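Long-range contacts in aphrodisin (Mesocricetus auratus, PDB 1E5P), which acts as an aphrodisiac pheromone that elicits copulatory behaviour in male hamsters, and is a secreted lipocalin with odorant- and small-molecule-binding activity: residues N41-F49 with T61-Y72; F3-Y11 with P84-F94. All coordinates share one frame; numbering follows the deposited sequence. Where two conformers were deposited one is given.

Both contacts belong to the curled antiparallel sheet of the lipocalin barrel, but they hold it in different ways. Contact 1 pairs neighbouring strands of a hairpin, 44-53 with 56-66, and rests chiefly on backbone hydrogen bonds; its outer row of E44, E46 and T61 is partly or fully exposed, while M45, I47 and Y72 are buried. Contact 2 brings the N-terminal segment 3-11 against the turn between strands 79-87 and 91-99 and the strand ends beside it, with apolar side chains and one bridging water, and no direct hydrogen bond between the segments. L6, W10 and I92 are buried there. The two meet where M45 and Y72 touch L6 and F3.

Contact 1 (N41-F49 with T61-Y72); sequences NCSEMEITF and TVIGYLKGNGTY
Two adjacent strands of the lipocalin barrel, 44-53 and 56-66, form a beta hairpin here, and residues 44-49 run antiparallel to 61-66. M45 and I47 make the hydrogen-bonded pairs with G64 and V62: M45 N reaches G64 O at 2.8 Å, and I47 N reaches V62 O at 2.8 Å. Beyond the regular ladder L66 N donates to S43 O at 3.0 Å, just where S43 and E44 together face Y39 in a classic beta bulge.

On the buried face the selenomethionine M45 has CG anti to its own amide nitrogen (chi1 162°) and bends at chi3. Its methyl CE lies over one face of the Y72 ring, and SE stands farther above that face, 4.8 Å from the centroid, a Met-aromatic contact. L66 CD1 lies over the other face, 3.9 Å from the ring plane. A tyrosine suits this place because its hydroxyl can also donate to C42 O, at 2.6 Å, tying the loop that the C38-C42 disulfide closes to the start of strand 72-75. Further along, V62 places its methyls at the edge of the F49 ring, CG2 3.8 Å from CE1.

The other face is mixed: E44, E46, T48 and T61 stand among I63 and Y65. The methylenes of E46 lie against I63 CD1, and E44 CG packs obliquely near Y65 CE1 (3.8 Å), its carboxylate plane turned 83° from the ring. A buried inner face, with M45 and I47, and a mixed, more exposed outer one are the pattern of a lipocalin barrel wall.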
loop_
_atom_site.group_PDB
_atom_site.type_symbol
_atom_site.label_atom_id
_atom_site.label_comp_id
_atom_site.label_asym_id
_atom_site.label_seq_id
_atom_site.Cartn_x
_atom_site.Cartn_y
_atom_site.Cartn_z
ATOM N N ASN A 41 -2.243 0.105 -20.767
ATOM C CA ASN A 41 -1.928 1.462 -20.296
ATOM C C ASN A 41 -2.270 1.584 -18.801
ATOM O O ASN A 41 -2.859 2.580 -18.347
ATOM C CB ASN A 41 -2.741 2.487 -21.094
ATOM C CG ASN A 41 -2.340 3.928 -20.789
ATOM N ND2 ASN A 41 -1.209 4.176 -20.162
ATOM N N CYS A 42 -1.823 0.639 -18.027
ATOM C CA CYS A 42 -2.001 0.414 -16.628
ATOM C C CYS A 42 -3.450 0.463 -16.169
ATOM O O CYS A 42 -3.706 0.729 -14.973
ATOM C CB CYS A 42 -1.069 1.145 -15.662
ATOM S SG CYS A 42 -0.613 0.143 -14.203
ATOM N N SER A 43 -4.421 0.091 -17.009
ATOM C CA SER A 43 -5.815 0.015 -16.570
ATOM C C SER A 43 -6.058 -1.265 -15.765
ATOM O O SER A 43 -7.093 -1.431 -15.107
ATOM C CB SER A 43 -6.786 0.100 -17.731
ATOM O OG SER A 43 -6.701 -1.045 -18.544
ATOM N N GLU A 44 -5.124 -2.199 -15.850
ATOM C CA GLU A 44 -5.158 -3.405 -14.992
ATOM C C GLU A 44 -3.794 -3.392 -14.279
ATOM O O GLU A 44 -2.788 -3.300 -14.997
ATOM C CB GLU A 44 -5.380 -4.674 -15.764
ATOM C CG GLU A 44 -6.812 -4.993 -16.143
ATOM C CD GLU A 44 -6.829 -6.235 -17.059
ATOM O OE1 GLU A 44 -5.749 -6.817 -17.265
ATOM O OE2 GLU A 44 -7.916 -6.565 -17.548
HETATM N N MSE A 45 -3.729 -3.428 -12.955
HETATM C CA MSE A 45 -2.436 -3.294 -12.237
HETATM C C MSE A 45 -2.320 -4.547 -11.361
HETATM O O MSE A 45 -3.090 -4.625 -10.404
HETATM C CB MSE A 45 -2.349 -2.026 -11.373
HETATM C CG MSE A 45 -1.322 -1.912 -10.282
HETATM SE SE MSE A 45 -1.046 -0.380 -9.324
HETATM C CE MSE A 45 -2.592 0.451 -9.649
ATOM N N GLU A 46 -1.473 -5.482 -11.774
ATOM C CA GLU A 46 -1.288 -6.676 -10.959
ATOM C C GLU A 46 -0.275 -6.387 -9.858
ATOM O O GLU A 46 0.829 -5.938 -10.135
ATOM C CB GLU A 46 -0.780 -7.846 -11.768
ATOM C CG GLU A 46 -0.476 -9.019 -10.838
ATOM C CD GLU A 46 0.115 -10.167 -11.631
ATOM O OE1 GLU A 46 0.640 -9.859 -12.719
ATOM O OE2 GLU A 46 0.009 -11.290 -11.122
ATOM N N ILE A 47 -0.652 -6.698 -8.618
ATOM C CA ILE A 47 0.256 -6.406 -7.506
ATOM C C ILE A 47 0.690 -7.737 -6.889
ATOM O O ILE A 47 -0.192 -8.542 -6.604
ATOM C CB ILE A 47 -0.442 -5.530 -6.432
ATOM C CG1 ILE A 47 -0.873 -4.202 -7.084
ATOM C CG2 ILE A 47 0.486 -5.263 -5.271
ATOM C CD1 ILE A 47 -1.770 -3.328 -6.252
ATOM N N THR A 48 1.994 -7.918 -6.755
ATOM C CA THR A 48 2.520 -9.153 -6.128
ATOM C C THR A 48 3.087 -8.698 -4.766
ATOM O O THR A 48 3.797 -7.709 -4.746
ATOM C CB THR A 48 3.645 -9.723 -6.985
ATOM O OG1 THR A 48 3.088 -10.055 -8.277
ATOM C CG2 THR A 48 4.225 -11.003 -6.376
ATOM N N PHE A 49 2.709 -9.429 -3.735
ATOM C CA PHE A 49 3.125 -9.007 -2.394
ATOM C C PHE A 49 3.073 -10.184 -1.440
ATOM O O PHE A 49 2.514 -11.247 -1.752
ATOM C CB PHE A 49 2.175 -7.897 -1.899
ATOM C CG PHE A 49 0.735 -8.322 -1.785
ATOM C CD1 PHE A 49 -0.095 -8.322 -2.900
ATOM C CD2 PHE A 49 0.199 -8.746 -0.579
ATOM C CE1 PHE A 49 -1.410 -8.736 -2.826
ATOM C CE2 PHE A 49 -1.121 -9.148 -0.478
ATOM C CZ PHE A 49 -1.941 -9.123 -1.603
ATOM N N THR A 61 -0.976 -12.631 -5.332
ATOM C CA THR A 61 -1.171 -11.685 -6.425
ATOM C C THR A 61 -2.646 -11.263 -6.431
ATOM O O THR A 61 -3.539 -12.082 -6.158
ATOM C CB THR A 61 -0.838 -12.214 -7.827
ATOM O OG1 THR A 61 -1.626 -13.382 -8.070
ATOM C CG2 THR A 61 0.641 -12.524 -7.955
ATOM N N VAL A 62 -2.897 -9.989 -6.676
ATOM C CA VAL A 62 -4.246 -9.482 -6.849
ATOM C C VAL A 62 -4.206 -8.533 -8.068
ATOM O O VAL A 62 -3.128 -8.076 -8.456
ATOM C CB VAL A 62 -4.816 -8.692 -5.658
ATOM C CG1 VAL A 62 -4.962 -9.588 -4.440
ATOM C CG2 VAL A 62 -3.969 -7.476 -5.351
ATOM N N ILE A 63 -5.362 -8.293 -8.648
ATOM C CA ILE A 63 -5.452 -7.367 -9.776
ATOM C C ILE A 63 -6.272 -6.131 -9.409
ATOM O O ILE A 63 -7.369 -6.286 -8.872
ATOM C CB ILE A 63 -6.081 -8.031 -11.011
ATOM C CG1 ILE A 63 -5.318 -9.287 -11.413
ATOM C CG2 ILE A 63 -6.149 -7.025 -12.171
ATOM C CD1 ILE A 63 -3.902 -9.055 -11.871
ATOM N N GLY A 64 -5.722 -4.950 -9.645
ATOM C CA GLY A 64 -6.454 -3.706 -9.428
ATOM C C GLY A 64 -7.019 -3.277 -10.807
ATOM O O GLY A 64 -6.274 -3.274 -11.790
ATOM N N TYR A 65 -8.272 -2.901 -10.806
ATOM C CA TYR A 65 -8.970 -2.515 -12.038
ATOM C C TYR A 65 -9.296 -1.033 -11.994
ATOM O O TYR A 65 -10.011 -0.591 -11.104
ATOM C CB TYR A 65 -10.262 -3.339 -12.168
ATOM C CG TYR A 65 -9.971 -4.824 -12.340
ATOM C CD1 TYR A 65 -9.637 -5.286 -13.603
ATOM C CD2 TYR A 65 -9.992 -5.704 -11.272
ATOM C CE1 TYR A 65 -9.339 -6.627 -13.814
ATOM C CE2 TYR A 65 -9.710 -7.063 -11.485
ATOM C CZ TYR A 65 -9.384 -7.496 -12.748
ATOM O OH TYR A 65 -9.086 -8.822 -12.967
ATOM N N LEU A 66 -8.795 -0.281 -12.963
ATOM C CA LEU A 66 -8.987 1.149 -13.040
ATOM C C LEU A 66 -10.417 1.486 -13.447
ATOM O O LEU A 66 -10.936 0.911 -14.417
ATOM C CB LEU A 66 -7.971 1.725 -14.058
ATOM C CG LEU A 66 -8.017 3.250 -14.237
ATOM C CD1 LEU A 66 -7.706 3.966 -12.929
ATOM C CD2 LEU A 66 -6.991 3.638 -15.313
ATOM N N LYS A 67 -11.021 2.441 -12.740
ATOM C CA LYS A 67 -12.397 2.845 -12.985
ATOM C C LYS A 67 -12.411 4.228 -13.631
ATOM O O LYS A 67 -11.390 4.943 -13.667
ATOM C CB LYS A 67 -13.220 2.805 -11.681
ATOM C CG LYS A 67 -13.130 1.466 -10.925
ATOM C CD LYS A 67 -13.460 0.272 -11.826
ATOM C CE LYS A 67 -13.466 -1.027 -11.006
ATOM N NZ LYS A 67 -13.845 -2.202 -11.853
ATOM N N GLY A 68 -13.578 4.680 -14.071
ATOM C CA GLY A 68 -13.683 5.978 -14.747
ATOM C C GLY A 68 -13.271 7.137 -13.861
ATOM O O GLY A 68 -12.747 8.145 -14.323
ATOM N N ASN A 69 -13.475 6.984 -12.540
ATOM C CA ASN A 69 -13.134 8.029 -11.568
ATOM C C ASN A 69 -11.647 8.091 -11.268
ATOM O O ASN A 69 -11.192 8.881 -10.419
ATOM C CB ASN A 69 -13.979 7.854 -10.301
ATOM C CG ASN A 69 -13.733 6.596 -9.500
ATOM O OD1 ASN A 69 -14.490 6.261 -8.545
ATOM N ND2 ASN A 69 -12.697 5.887 -9.829
ATOM N N GLY A 70 -10.827 7.244 -11.907
ATOM C CA GLY A 70 -9.390 7.270 -11.765
ATOM C C GLY A 70 -8.843 6.496 -10.574
ATOM O O GLY A 70 -7.644 6.614 -10.234
ATOM N N THR A 71 -9.716 5.742 -9.933
ATOM C CA THR A 71 -9.270 4.882 -8.831
ATOM C C THR A 71 -9.181 3.437 -9.339
ATOM O O THR A 71 -9.769 3.070 -10.358
ATOM C CB THR A 71 -10.218 4.901 -7.634
ATOM O OG1 THR A 71 -11.494 4.298 -7.975
ATOM C CG2 THR A 71 -10.461 6.303 -7.109
ATOM N N TYR A 72 -8.453 2.623 -8.582
ATOM C CA TYR A 72 -8.344 1.205 -8.829
ATOM C C TYR A 72 -9.138 0.454 -7.731
ATOM O O TYR A 72 -9.120 0.901 -6.578
ATOM C CB TYR A 72 -6.911 0.710 -8.729
ATOM C CG TYR A 72 -6.006 1.161 -9.862
ATOM C CD1 TYR A 72 -5.356 2.373 -9.771
ATOM C CD2 TYR A 72 -5.855 0.365 -10.991
ATOM C CE1 TYR A 72 -4.534 2.813 -10.815
ATOM C CE2 TYR A 72 -5.028 0.797 -12.021
ATOM C CZ TYR A 72 -4.390 2.004 -11.929
ATOM O OH TYR A 72 -3.561 2.401 -12.957
#

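Contact 2 (F3-Y11 with P84-F94); sequences FAELQGKWY and PLYITSDKIFF
I92 lies across one face of the W10 indole, the two side chains meeting at about a right angle. Its CD1 sits over the six-membered ring, 3.5 Å from the centroid and 19° off the normal, a CH-pi contact that suits a branched aliphatic chain. W10 is the tryptophan of the lipocalin G-x-W motif (G8-K9-W10), just after the 3-10 turn 4-6. The indole edge points into the 88-91 turn, with CZ3 3.6 Å from D90 C and K91 N in the ring plane. NE1 donates a bent bond to L6 O (2.8 Å), which with I92 and the turn restrains the ring. A leucine here, lacking the indole and its N-H, is likely to open a gap between I92 and the turn and leave L6 O without its donor.

L6 also crosses I92 at about a right angle; with CG beside the backbone N (chi1 -63°), its CD2 methyl comes 3.8 Å from I92 CD1. P84 leans obliquely over one face of F3, CG lying 3.6 Å from F3 CE1 and CD offset toward the rim. One water donates to both E5 O and T88 O, bridging the two backbones.

I36 of strand 32-39 touches both W10 and I92; K114, just after strand 105-113, makes a cation-pi contact with W10. Helix 120-132 in turn covers strands 79-87 and 91-99, Y86 and F93 packing on I125.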
loop_
_atom_site.group_PDB
_atom_site.type_symbol
_atom_site.label_atom_id
_atom_site.label_comp_id
_atom_site.label_asym_id
_atom_site.label_seq_id
_atom_site.Cartn_x
_atom_site.Cartn_y
_atom_site.Cartn_z
ATOM N N PHE A 3 -0.157 6.483 -15.054
ATOM C CA PHE A 3 -0.040 5.363 -14.063
ATOM C C PHE A 3 0.895 4.286 -14.568
ATOM O O PHE A 3 1.228 3.320 -13.889
ATOM C CB PHE A 3 -1.409 4.813 -13.693
ATOM C CG PHE A 3 -2.246 5.727 -12.842
ATOM C CD1 PHE A 3 -1.724 6.838 -12.209
ATOM C CD2 PHE A 3 -3.591 5.442 -12.661
ATOM C CE1 PHE A 3 -2.517 7.658 -11.427
ATOM C CE2 PHE A 3 -4.390 6.247 -11.873
ATOM C CZ PHE A 3 -3.855 7.353 -11.255
ATOM N N ALA A 4 1.420 4.492 -15.786
ATOM C CA ALA A 4 2.367 3.526 -16.364
ATOM C C ALA A 4 3.693 3.523 -15.613
ATOM O O ALA A 4 4.477 2.566 -15.685
ATOM C CB ALA A 4 2.565 3.817 -17.839
ATOM N N GLU A 5 3.936 4.546 -14.804
ATOM C CA GLU A 5 5.106 4.732 -13.976
ATOM C C GLU A 5 5.073 3.830 -12.739
ATOM O O GLU A 5 5.978 3.849 -11.904
ATOM C CB GLU A 5 5.163 6.186 -13.466
ATOM C CG GLU A 5 5.347 7.219 -14.555
ATOM C CD GLU A 5 4.877 8.605 -14.146
ATOM O OE1 GLU A 5 5.335 9.114 -13.107
ATOM O OE2 GLU A 5 4.037 9.167 -14.885
ATOM N N LEU A 6 4.005 3.060 -12.618
ATOM C CA LEU A 6 3.814 2.150 -11.503
ATOM C C LEU A 6 4.532 0.827 -11.711
ATOM O O LEU A 6 4.844 0.130 -10.727
ATOM C CB LEU A 6 2.323 1.909 -11.273
ATOM C CG LEU A 6 1.423 3.068 -10.878
ATOM C CD1 LEU A 6 -0.036 2.611 -10.838
ATOM C CD2 LEU A 6 1.822 3.686 -9.555
ATOM N N GLN A 7 4.824 0.429 -12.931
ATOM C CA GLN A 7 5.469 -0.841 -13.245
ATOM C C GLN A 7 6.873 -1.047 -12.710
ATOM O O GLN A 7 7.724 -0.157 -12.840
ATOM C CB GLN A 7 5.495 -0.945 -14.789
ATOM C CG GLN A 7 6.306 -2.093 -15.343
ATOM C CD GLN A 7 5.530 -3.369 -15.563
ATOM O OE1 GLN A 7 4.453 -3.370 -16.171
ATOM N NE2 GLN A 7 6.099 -4.471 -15.078
ATOM N N GLY A 8 7.162 -2.208 -12.097
ATOM C CA GLY A 8 8.473 -2.546 -11.608
ATOM C C GLY A 8 8.523 -3.173 -10.217
ATOM O O GLY A 8 7.497 -3.499 -9.634
ATOM N N LYS A 9 9.733 -3.394 -9.729
ATOM C CA LYS A 9 9.963 -3.974 -8.402
ATOM C C LYS A 9 9.756 -2.880 -7.352
ATOM O O LYS A 9 10.149 -1.723 -7.507
ATOM C CB LYS A 9 11.392 -4.491 -8.316
ATOM C CG LYS A 9 11.886 -4.830 -6.922
ATOM C CD LYS A 9 13.357 -5.240 -6.996
ATOM C CE LYS A 9 13.603 -6.522 -6.221
ATOM N NZ LYS A 9 15.026 -6.963 -6.370
ATOM N N TRP A 10 9.020 -3.225 -6.288
ATOM C CA TRP A 10 8.743 -2.269 -5.222
ATOM C C TRP A 10 8.646 -3.026 -3.878
ATOM O O TRP A 10 8.304 -4.207 -3.882
ATOM C CB TRP A 10 7.378 -1.590 -5.396
ATOM C CG TRP A 10 7.259 -0.739 -6.614
ATOM C CD1 TRP A 10 6.709 -1.106 -7.817
ATOM C CD2 TRP A 10 7.734 0.606 -6.774
ATOM N NE1 TRP A 10 6.819 -0.056 -8.709
ATOM C CE2 TRP A 10 7.438 0.995 -8.094
ATOM C CE3 TRP A 10 8.366 1.501 -5.915
ATOM C CZ2 TRP A 10 7.759 2.268 -8.574
ATOM C CZ3 TRP A 10 8.690 2.760 -6.400
ATOM C CH2 TRP A 10 8.377 3.116 -7.714
ATOM N N TYR A 11 8.970 -2.299 -2.822
ATOM C CA TYR A 11 8.852 -2.795 -1.459
ATOM C C TYR A 11 7.960 -1.840 -0.660
ATOM O O TYR A 11 7.849 -0.677 -0.998
ATOM C CB TYR A 11 10.229 -2.825 -0.764
ATOM C CG TYR A 11 11.216 -3.753 -1.435
ATOM C CD1 TYR A 11 11.152 -5.118 -1.215
ATOM C CD2 TYR A 11 12.190 -3.255 -2.288
ATOM C CE1 TYR A 11 12.041 -5.986 -1.825
ATOM C CE2 TYR A 11 13.091 -4.107 -2.907
ATOM C CZ TYR A 11 13.012 -5.462 -2.666
ATOM O OH TYR A 11 13.894 -6.328 -3.266
ATOM N N PRO A 84 -2.677 6.290 -6.744
ATOM C CA PRO A 84 -1.458 6.982 -6.425
ATOM C C PRO A 84 -1.777 8.423 -6.024
ATOM O O PRO A 84 -2.634 9.056 -6.677
ATOM C CB PRO A 84 -0.694 7.006 -7.757
ATOM C CG PRO A 84 -1.279 5.885 -8.558
ATOM C CD PRO A 84 -2.731 5.819 -8.159
ATOM N N LEU A 85 -1.149 8.927 -4.991
ATOM C CA LEU A 85 -1.264 10.336 -4.606
ATOM C C LEU A 85 -0.088 11.112 -5.227
ATOM O O LEU A 85 -0.233 12.297 -5.558
ATOM C CB LEU A 85 -1.112 10.508 -3.097
ATOM C CG LEU A 85 -2.267 10.051 -2.201
ATOM C CD1 LEU A 85 -1.814 9.939 -0.747
ATOM C CD2 LEU A 85 -3.447 10.996 -2.309
ATOM N N TYR A 86 1.044 10.429 -5.341
ATOM C CA TYR A 86 2.268 11.072 -5.840
ATOM C C TYR A 86 3.278 10.026 -6.241
ATOM O O TYR A 86 3.569 9.067 -5.529
ATOM C CB TYR A 86 2.832 11.972 -4.709
ATOM C CG TYR A 86 4.127 12.664 -5.106
ATOM C CD1 TYR A 86 4.147 13.532 -6.186
ATOM C CD2 TYR A 86 5.305 12.433 -4.414
ATOM C CE1 TYR A 86 5.330 14.166 -6.560
ATOM C CE2 TYR A 86 6.488 13.062 -4.786
ATOM C CZ TYR A 86 6.486 13.923 -5.861
ATOM O OH TYR A 86 7.659 14.554 -6.244
ATOM N N ILE A 87 3.873 10.188 -7.440
ATOM C CA ILE A 87 4.824 9.218 -7.932
ATOM C C ILE A 87 6.163 9.869 -8.279
ATOM O O ILE A 87 6.161 10.953 -8.873
ATOM C CB ILE A 87 4.295 8.545 -9.225
ATOM C CG1 ILE A 87 2.887 7.995 -9.043
ATOM C CG2 ILE A 87 5.244 7.428 -9.653
ATOM C CD1 ILE A 87 2.166 7.576 -10.303
ATOM N N THR A 88 7.238 9.234 -7.894
ATOM C CA THR A 88 8.596 9.620 -8.215
ATOM C C THR A 88 9.265 8.360 -8.794
ATOM O O THR A 88 8.618 7.306 -8.796
ATOM C CB THR A 88 9.473 10.139 -7.094
ATOM O OG1 THR A 88 9.870 9.090 -6.212
ATOM C CG2 THR A 88 8.824 11.247 -6.285
ATOM N N SER A 89 10.523 8.466 -9.226
ATOM C CA SER A 89 11.138 7.254 -9.787
ATOM C C SER A 89 11.464 6.206 -8.752
ATOM O O SER A 89 11.558 5.012 -9.085
ATOM C CB SER A 89 12.324 7.593 -10.684
ATOM O OG SER A 89 11.882 7.556 -12.050
ATOM N N ASP A 90 11.645 6.589 -7.483
ATOM C CA ASP A 90 11.979 5.632 -6.455
ATOM C C ASP A 90 10.876 5.483 -5.407
ATOM O O ASP A 90 11.127 4.768 -4.439
ATOM C CB ASP A 90 13.257 6.069 -5.710
ATOM C CG ASP A 90 12.985 7.336 -4.906
ATOM O OD1 ASP A 90 12.361 8.271 -5.439
ATOM O OD2 ASP A 90 13.385 7.400 -3.732
ATOM N N LYS A 91 9.773 6.200 -5.537
ATOM C CA LYS A 91 8.698 6.064 -4.556
ATOM C C LYS A 91 7.317 6.273 -5.121
ATOM O O LYS A 91 7.082 7.003 -6.087
ATOM C CB LYS A 91 8.944 6.975 -3.328
ATOM C CG LYS A 91 9.537 6.069 -2.220
ATOM C CD LYS A 91 10.291 6.831 -1.190
ATOM C CE LYS A 91 11.555 6.115 -0.761
ATOM N NZ LYS A 91 12.666 6.441 -1.708
ATOM N N ILE A 92 6.338 5.538 -4.540
ATOM C CA ILE A 92 4.945 5.747 -4.894
ATOM C C ILE A 92 4.173 5.972 -3.572
ATOM O O ILE A 92 4.318 5.141 -2.666
ATOM C CB ILE A 92 4.256 4.560 -5.600
ATOM C CG1 ILE A 92 5.051 4.012 -6.773
ATOM C CG2 ILE A 92 2.841 4.965 -6.038
ATOM C CD1 ILE A 92 4.584 2.602 -7.173
ATOM N N PHE A 93 3.466 7.077 -3.467
ATOM C CA PHE A 93 2.607 7.300 -2.281
ATOM C C PHE A 93 1.181 6.975 -2.720
ATOM O O PHE A 93 0.678 7.627 -3.666
ATOM C CB PHE A 93 2.657 8.789 -1.865
ATOM C CG PHE A 93 4.009 9.207 -1.348
ATOM C CD1 PHE A 93 5.067 9.394 -2.222
ATOM C CD2 PHE A 93 4.194 9.440 0.007
ATOM C CE1 PHE A 93 6.315 9.789 -1.751
ATOM C CE2 PHE A 93 5.438 9.825 0.474
ATOM C CZ PHE A 93 6.486 9.999 -0.399
ATOM N N PHE A 94 0.549 5.962 -2.149
ATOM C CA PHE A 94 -0.808 5.594 -2.510
ATOM C C PHE A 94 -1.799 5.903 -1.359
ATOM O O PHE A 94 -1.389 5.856 -0.195
ATOM C CB PHE A 94 -0.936 4.044 -2.590
ATOM C CG PHE A 94 -0.270 3.332 -3.711
ATOM C CD1 PHE A 94 -0.913 3.254 -4.956
ATOM C CD2 PHE A 94 0.947 2.696 -3.553
ATOM C CE1 PHE A 94 -0.312 2.568 -6.005
ATOM C CE2 PHE A 94 1.546 2.010 -4.594
ATOM C CZ PHE A 94 0.904 1.938 -5.820
HETATM O O HOH W 1 7.874 5.729 -10.893
#